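Fructokinase (Silicibacter sp., PDB 3C8U) probably transfers the gamma-phosphate of ATP to fructose, as a P-loop kinase thought to serve a fructose transport system. Local coordinates at residues A[7-10]-A[11-15]; A[74-78]-A[79-83]; A[186-189]-A[190-194]. All coordinates share one frame; numbering follows the deposited sequence. Where two conformers were deposited one is given.

Contact 1. Residues A[7-10]-A[11-15]; sequences LCQG and VLERL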
loop_
_atom_site.group_PDB
_atom_site.type_symbol
_atom_site.label_atom_id
_atom_site.label_comp_id
_atom_site.label_asym_id
_atom_site.label_seq_id
_atom_site.Cartn_x
_atom_site.Cartn_y
_atom_site.Cartn_z
ATOM N N LEU A 7 -7.426 17.019 0.319
ATOM C CA LEU A 7 -6.376 16.013 0.568
ATOM C C LEU A 7 -5.117 16.420 -0.190
ATOM O O LEU A 7 -4.020 16.432 0.346
ATOM C CB LEU A 7 -6.821 14.587 0.159
ATOM C CG LEU A 7 -5.873 13.390 0.408
ATOM C CD1 LEU A 7 -5.489 13.299 1.899
ATOM C CD2 LEU A 7 -6.466 12.070 -0.051
ATOM N N CYS A 8 -5.306 16.766 -1.456
ATOM C CA CYS A 8 -4.193 17.140 -2.308
ATOM C C CYS A 8 -3.478 18.334 -1.690
ATOM O O CYS A 8 -2.266 18.348 -1.524
ATOM C CB CYS A 8 -4.697 17.448 -3.721
ATOM S SG CYS A 8 -3.478 18.215 -4.765
ATOM N N GLN A 9 -4.273 19.305 -1.267
ATOM C CA GLN A 9 -3.746 20.562 -0.721
ATOM C C GLN A 9 -3.032 20.303 0.603
ATOM O O GLN A 9 -1.949 20.827 0.837
ATOM C CB GLN A 9 -4.851 21.616 -0.555
ATOM C CG GLN A 9 -4.406 22.874 0.185
ATOM C CD GLN A 9 -3.343 23.719 -0.546
ATOM O OE1 GLN A 9 -3.143 23.585 -1.737
ATOM N NE2 GLN A 9 -2.662 24.587 0.192
ATOM N N GLY A 10 -3.600 19.401 1.397
ATOM C CA GLY A 10 -3.019 19.044 2.691
ATOM C C GLY A 10 -1.669 18.369 2.568
ATOM O O GLY A 10 -0.727 18.625 3.323
ATOM N N VAL A 11 -1.547 17.528 1.547
ATOM C CA VAL A 11 -0.270 16.881 1.245
ATOM C C VAL A 11 0.734 17.930 0.822
ATOM O O VAL A 11 1.859 18.000 1.349
ATOM C CB VAL A 11 -0.414 15.776 0.151
ATOM C CG1 VAL A 11 0.973 15.297 -0.335
ATOM C CG2 VAL A 11 -1.251 14.631 0.716
ATOM N N LEU A 12 0.305 18.814 -0.070
ATOM C CA LEU A 12 1.220 19.832 -0.598
ATOM C C LEU A 12 1.798 20.729 0.506
ATOM O O LEU A 12 2.972 21.089 0.493
ATOM C CB LEU A 12 0.555 20.709 -1.663
ATOM C CG LEU A 12 0.257 20.055 -3.010
ATOM C CD1 LEU A 12 -0.390 21.056 -3.959
ATOM C CD2 LEU A 12 1.522 19.496 -3.609
ATOM N N GLU A 13 0.962 21.085 1.447
ATOM C CA GLU A 13 1.339 22.010 2.529
ATOM C C GLU A 13 2.357 21.374 3.429
ATOM O O GLU A 13 3.087 22.057 4.139
ATOM C CB GLU A 13 0.141 22.391 3.416
ATOM C CG GLU A 13 -0.919 23.149 2.697
ATOM C CD GLU A 13 -2.132 23.372 3.572
ATOM O OE1 GLU A 13 -2.217 22.755 4.655
ATOM O OE2 GLU A 13 -3.001 24.133 3.133
ATOM N N ARG A 14 2.357 20.062 3.431
ATOM C CA ARG A 14 3.200 19.302 4.362
ATOM C C ARG A 14 4.512 18.856 3.737
ATOM O O ARG A 14 5.457 18.473 4.435
ATOM C CB ARG A 14 2.439 18.122 4.935
ATOM C CG ARG A 14 1.334 18.560 5.875
ATOM C CD ARG A 14 0.518 17.329 6.300
ATOM N NE ARG A 14 -0.453 17.602 7.372
ATOM C CZ ARG A 14 -1.554 18.320 7.219
ATOM N NH1 ARG A 14 -1.842 18.890 6.053
ATOM N NH2 ARG A 14 -2.367 18.492 8.254
ATOM N N LEU A 15 4.567 18.923 2.419
ATOM C CA LEU A 15 5.815 18.623 1.681
ATOM C C LEU A 15 6.731 19.834 1.772
ATOM O O LEU A 15 6.296 20.925 2.055
ATOM C CB LEU A 15 5.504 18.285 0.226
ATOM C CG LEU A 15 4.771 16.935 0.077
ATOM C CD1 LEU A 15 4.377 16.769 -1.379
ATOM C CD2 LEU A 15 5.613 15.733 0.599
#
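The guanidinium group of R14 presents its edge to G10: NH1 donates to G10 O over 3.0 Å, and the oxygen lies almost in the plane of the group. The donor nevertheless stands above the carbonyl plane of G10, at a C=O...N angle of 107°, so it approaches the oxygen from the flank. From R14 N the same oxygen receives no more than a weak, bent bond, at 3.4 Å. With CG of R14 beside its own backbone N (chi1 -69°) and the chain extended as far as NE, the arm runs past G10 O, and CG comes within 3.3 Å of it.

The other flat groups, the Q9 amide and the E13 carboxylate, stand at 82° to each other, and the two side chains cross at about a right angle. Q9 NE2, with its acceptor in the amide plane, reaches the anti side of E13 OE2 at 3.0 Å. The bend at chi2 of Q9 turns the amide along the helix toward E13. This is an i to i+4 pair on the solvent-facing side of helix 4-14, close to its C-terminal end, and it lies over a regular alpha-helical backbone in which V11 N, L12 N and E13 N donate to L7 O, C8 O and Q9 O.

The apolar side of the same turns faces the fold. The C8 and L12 side chains both rest on L46 of helix 36-48. V11 brings CG2 to 3.3 Å from L7 O, and its side chain, like that of L7, packs against I152 of the central parallel sheet. V11 also touches L203 on the outermost strand 203-205, as does the R14 side chain from the edge of this face.

Contact 2. Residues A[74-78]-A[79-83]; sequences LPRKG and APETF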
loop_
_atom_site.group_PDB
_atom_site.type_symbol
_atom_site.label_atom_id
_atom_site.label_comp_id
_atom_site.label_asym_id
_atom_site.label_seq_id
_atom_site.Cartn_x
_atom_site.Cartn_y
_atom_site.Cartn_z
ATOM N N LEU A 74 1.711 -20.399 3.228
ATOM C CA LEU A 74 0.937 -20.221 2.010
ATOM C C LEU A 74 -0.507 -19.782 2.321
ATOM O O LEU A 74 -1.076 -18.904 1.649
ATOM C CB LEU A 74 0.976 -21.483 1.149
ATOM C CG LEU A 74 0.448 -21.284 -0.268
ATOM C CD1 LEU A 74 1.248 -20.226 -1.009
ATOM C CD2 LEU A 74 0.489 -22.626 -1.027
ATOM N N PRO A 75 -1.127 -20.391 3.335
ATOM C CA PRO A 75 -2.519 -19.998 3.602
ATOM C C PRO A 75 -2.693 -18.584 4.155
ATOM O O PRO A 75 -3.815 -18.076 4.227
ATOM C CB PRO A 75 -3.007 -21.041 4.622
ATOM C CG PRO A 75 -1.879 -21.879 4.970
ATOM C CD PRO A 75 -0.680 -21.537 4.137
ATOM N N ARG A 76 -1.588 -17.944 4.503
ATOM C CA ARG A 76 -1.620 -16.592 5.080
ATOM C C ARG A 76 -0.996 -15.546 4.149
ATOM O O ARG A 76 -0.659 -14.426 4.556
ATOM C CB ARG A 76 -0.883 -16.571 6.421
ATOM C CG ARG A 76 -1.665 -17.116 7.597
ATOM C CD ARG A 76 -0.711 -17.383 8.762
ATOM N NE ARG A 76 -0.039 -16.182 9.258
ATOM C CZ ARG A 76 -0.701 -15.224 9.881
ATOM N NH1 ARG A 76 -2.002 -15.378 10.048
ATOM N NH2 ARG A 76 -0.095 -14.143 10.322
ATOM N N LYS A 77 -0.833 -15.921 2.894
ATOM C CA LYS A 77 -0.318 -14.984 1.898
ATOM C C LYS A 77 -1.086 -13.701 1.990
ATOM O O LYS A 77 -2.307 -13.693 1.942
ATOM C CB LYS A 77 -0.395 -15.522 0.481
ATOM C CG LYS A 77 0.372 -14.686 -0.529
ATOM C CD LYS A 77 0.535 -15.424 -1.860
ATOM C CE LYS A 77 1.321 -14.591 -2.860
ATOM N NZ LYS A 77 1.643 -15.262 -4.127
ATOM N N GLY A 78 -0.357 -12.608 2.166
ATOM C CA GLY A 78 -0.973 -11.315 2.390
ATOM C C GLY A 78 -0.653 -10.761 3.751
ATOM O O GLY A 78 -0.688 -9.550 3.966
ATOM N N ALA A 79 -0.363 -11.663 4.669
ATOM C CA ALA A 79 0.089 -11.287 6.010
ATOM C C ALA A 79 1.476 -10.643 5.932
ATOM O O ALA A 79 2.247 -10.905 4.992
ATOM C CB ALA A 79 0.108 -12.521 6.963
ATOM N N PRO A 80 1.829 -9.825 6.929
ATOM C CA PRO A 80 3.079 -9.075 6.828
ATOM C C PRO A 80 4.280 -9.989 6.617
ATOM O O PRO A 80 5.205 -9.659 5.888
ATOM C CB PRO A 80 3.189 -8.362 8.176
ATOM C CG PRO A 80 1.890 -8.436 8.807
ATOM C CD PRO A 80 1.045 -9.461 8.121
ATOM N N GLU A 81 4.267 -11.132 7.289
ATOM C CA GLU A 81 5.437 -12.027 7.250
ATOM C C GLU A 81 5.595 -12.720 5.888
ATOM O O GLU A 81 6.619 -13.356 5.582
ATOM C CB GLU A 81 5.417 -13.055 8.377
ATOM C CG GLU A 81 4.266 -13.991 8.309
ATOM C CD GLU A 81 3.097 -13.574 9.178
ATOM O OE1 GLU A 81 2.776 -12.347 9.266
ATOM O OE2 GLU A 81 2.481 -14.510 9.744
ATOM N N THR A 82 4.610 -12.526 5.043
ATOM C CA THR A 82 4.649 -13.051 3.684
ATOM C C THR A 82 5.213 -12.059 2.669
ATOM O O THR A 82 5.262 -12.326 1.480
ATOM C CB THR A 82 3.268 -13.610 3.240
ATOM O OG1 THR A 82 2.338 -12.549 2.947
ATOM C CG2 THR A 82 2.731 -14.516 4.350
ATOM N N PHE A 83 5.674 -10.927 3.165
ATOM C CA PHE A 83 6.316 -9.913 2.306
ATOM C C PHE A 83 7.823 -9.903 2.495
ATOM O O PHE A 83 8.330 -10.238 3.553
ATOM C CB PHE A 83 5.766 -8.517 2.598
ATOM C CG PHE A 83 4.395 -8.283 2.014
ATOM C CD1 PHE A 83 3.278 -8.698 2.691
ATOM C CD2 PHE A 83 4.241 -7.719 0.768
ATOM C CE1 PHE A 83 2.041 -8.548 2.154
ATOM C CE2 PHE A 83 2.976 -7.550 0.219
ATOM C CZ PHE A 83 1.889 -7.969 0.905
#
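A79 meets R76 twice. Its N donates to R76 O over 2.8 Å, nearly along the C=O axis, closing a type II beta turn from R76 to A79; its CB lies over one face of the R76 guanidinium, offset toward the rim and 3.7 Å from NH2. The turn needs G78, because at phi 116° a side chain would be jammed against the preceding carbonyl oxygen. The P80 ring packs on Y133, F136 and W141.

E81 then comes back to R76 in a salt bridge. Its OE2 is gripped on the syn side by R76 NH2 at 2.7 Å and more weakly by NE, and it lies in the guanidinium plane at the edge, while the carboxylate is turned 41° from that plane.

T82 sets OG1 between its backbone N and carbonyl carbon (chi1 75°), where it accepts from G78 N at 2.8 Å and donates to A79 O at 2.6 Å. One hydroxyl thus joins the amide of G78 to the carbonyl of A79, and the T82 methyl CG2 rests 3.4 Å from R76 O. At F83 the ring edge meets G78 O, with CE1 3.4 Å away; that oxygen also accepts from Y133 OH.

The whole is a type II turn followed directly by a 3-10 segment, 80-82, with the T82 hydroxyl linking the two, in the loop between helices 65-68 and 85-97.

Contact 3. Residues A[186-189]-A[190-194]; sequences NDLA and NARAI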
loop_
_atom_site.group_PDB
_atom_site.type_symbol
_atom_site.label_atom_id
_atom_site.label_comp_id
_atom_site.label_asym_id
_atom_site.label_seq_id
_atom_site.Cartn_x
_atom_site.Cartn_y
_atom_site.Cartn_z
ATOM N N ASN A 186 -7.976 -15.235 6.022
ATOM C CA ASN A 186 -6.799 -14.375 5.818
ATOM C C ASN A 186 -7.068 -12.862 5.824
ATOM O O ASN A 186 -6.684 -12.128 6.750
ATOM C CB ASN A 186 -6.242 -14.779 4.448
ATOM C CG ASN A 186 -4.814 -14.408 4.234
ATOM O OD1 ASN A 186 -4.068 -14.034 5.148
ATOM N ND2 ASN A 186 -4.405 -14.533 2.973
ATOM N N ASP A 187 -7.642 -12.401 4.719
ATOM C CA ASP A 187 -7.803 -10.955 4.477
ATOM C C ASP A 187 -8.290 -10.233 5.732
ATOM O O ASP A 187 -7.736 -9.195 6.123
ATOM C CB ASP A 187 -8.716 -10.674 3.286
ATOM C CG ASP A 187 -8.018 -10.887 1.946
ATOM O OD1 ASP A 187 -6.781 -10.748 1.899
ATOM O OD2 ASP A 187 -8.703 -11.192 0.941
ATOM N N LEU A 188 -9.305 -10.811 6.385
ATOM C CA LEU A 188 -9.984 -10.121 7.511
ATOM C C LEU A 188 -9.131 -10.203 8.769
ATOM O O LEU A 188 -9.135 -9.294 9.588
ATOM C CB LEU A 188 -11.410 -10.650 7.796
ATOM C CG LEU A 188 -12.625 -9.902 7.199
ATOM C CD1 LEU A 188 -13.867 -10.218 8.057
ATOM C CD2 LEU A 188 -12.454 -8.371 7.067
ATOM N N ALA A 189 -8.384 -11.298 8.895
ATOM C CA ALA A 189 -7.462 -11.470 10.020
ATOM C C ALA A 189 -6.377 -10.401 9.904
ATOM O O ALA A 189 -5.932 -9.807 10.894
ATOM C CB ALA A 189 -6.830 -12.890 10.040
ATOM N N ASN A 190 -5.987 -10.142 8.668
ATOM C CA ASN A 190 -4.936 -9.124 8.388
ATOM C C ASN A 190 -5.469 -7.731 8.695
ATOM O O ASN A 190 -4.802 -6.887 9.279
ATOM C CB ASN A 190 -4.456 -9.214 6.933
ATOM C CG ASN A 190 -3.672 -10.505 6.654
ATOM O OD1 ASN A 190 -3.154 -11.150 7.573
ATOM N ND2 ASN A 190 -3.671 -10.925 5.400
ATOM N N ALA A 191 -6.716 -7.524 8.285
ATOM C CA ALA A 191 -7.393 -6.230 8.503
ATOM C C ALA A 191 -7.419 -5.959 9.990
ATOM O O ALA A 191 -7.191 -4.863 10.449
ATOM C CB ALA A 191 -8.812 -6.210 7.910
ATOM N N ARG A 192 -7.629 -7.034 10.731
ATOM C CA ARG A 192 -7.758 -6.981 12.177
ATOM C C ARG A 192 -6.395 -6.683 12.819
ATOM O O ARG A 192 -6.286 -5.837 13.722
ATOM C CB ARG A 192 -8.363 -8.302 12.701
ATOM C CG ARG A 192 -9.152 -8.197 13.985
ATOM C CD ARG A 192 -10.312 -9.244 14.076
ATOM N NE ARG A 192 -9.967 -10.556 13.535
ATOM C CZ ARG A 192 -10.504 -11.073 12.428
ATOM N NH1 ARG A 192 -11.423 -10.391 11.748
ATOM N NH2 ARG A 192 -10.127 -12.275 11.999
ATOM N N ALA A 193 -5.354 -7.378 12.347
ATOM C CA ALA A 193 -3.965 -7.167 12.848
ATOM C C ALA A 193 -3.529 -5.722 12.613
ATOM O O ALA A 193 -2.830 -5.087 13.426
ATOM C CB ALA A 193 -2.957 -8.146 12.135
ATOM N N ILE A 194 -3.977 -5.210 11.474
ATOM C CA ILE A 194 -3.676 -3.824 11.080
ATOM C C ILE A 194 -4.323 -2.861 12.062
ATOM O O ILE A 194 -3.677 -1.951 12.559
ATOM C CB ILE A 194 -4.146 -3.514 9.635
ATOM C CG1 ILE A 194 -3.153 -4.122 8.644
ATOM C CG2 ILE A 194 -4.283 -1.987 9.401
ATOM C CD1 ILE A 194 -3.755 -4.397 7.268
HETATM O O HOH W 1 -3.730 -14.284 7.558
HETATM O O HOH W 2 -4.666 -10.066 3.318
#
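N190 turns back along helix 186-195 toward N186, one turn earlier. Its CB passes 3.4 Å from D187 O, and CG comes equally near to N186 O, the oxygen that takes the backbone bond from N190 N. Beyond CG the amide divides. OD1 has a water near it that also lies by N186 OD1, whereas ND2 gives a weak, bent bond to N186 OD1 at 3.1 Å and has a second water between it and D187 OD1; both water links are doubtful, since some of their contacts are implausibly short. The two amide planes are 73° apart, and CG of N190, beside its own backbone N (chi1 -68°), keeps the group over the start of the helix.

These amides lie in the first turns of helix 186-195, where it follows helix 176-184 and meets the loop holding K77 and A79. N186 ND2 turns to K77 O, and D187 OD2 makes a salt bridge with R168 of helix 158-171. Were N190 an alanine, N186 OD1 would probably lose its amide donor and a gap would be likely to open beside A79 and Y133.

Farther on, R192 folds back over the preceding turn. Its chain bends at chi2 and chi3, laying one guanidinium face over L188 O, 3.3 Å above the plane and offset toward the rim, with NH2 3.4 Å from A189 CA. NH1 is near the same oxygen, but at a poor angle for a bond. L188 CD2 also approaches A191 CB loosely, at 4.3 Å, and L188 packs on M158 and E162.

In the fold
Following the chain from the N terminus, contact 1 comes first, on helix 4-14 ahead of strand 23-28, and sets that helix against helix 36-48 and strands 150-154 and 203-205. Contact 2 follows in the loop between helices 65-68 and 85-97, across the chain's centre, about 33 Å away between centres. Contact 3 comes near the end, on helix 186-195. Each is closed within one continuous run of residues, so the three stand in series without nesting or crossing. Contacts 2 and 3 nevertheless touch, K77 O receiving a probable hydrogen bond from N186 ND2, which ties the 74-83 loop to the late helix; contact 1 touches neither.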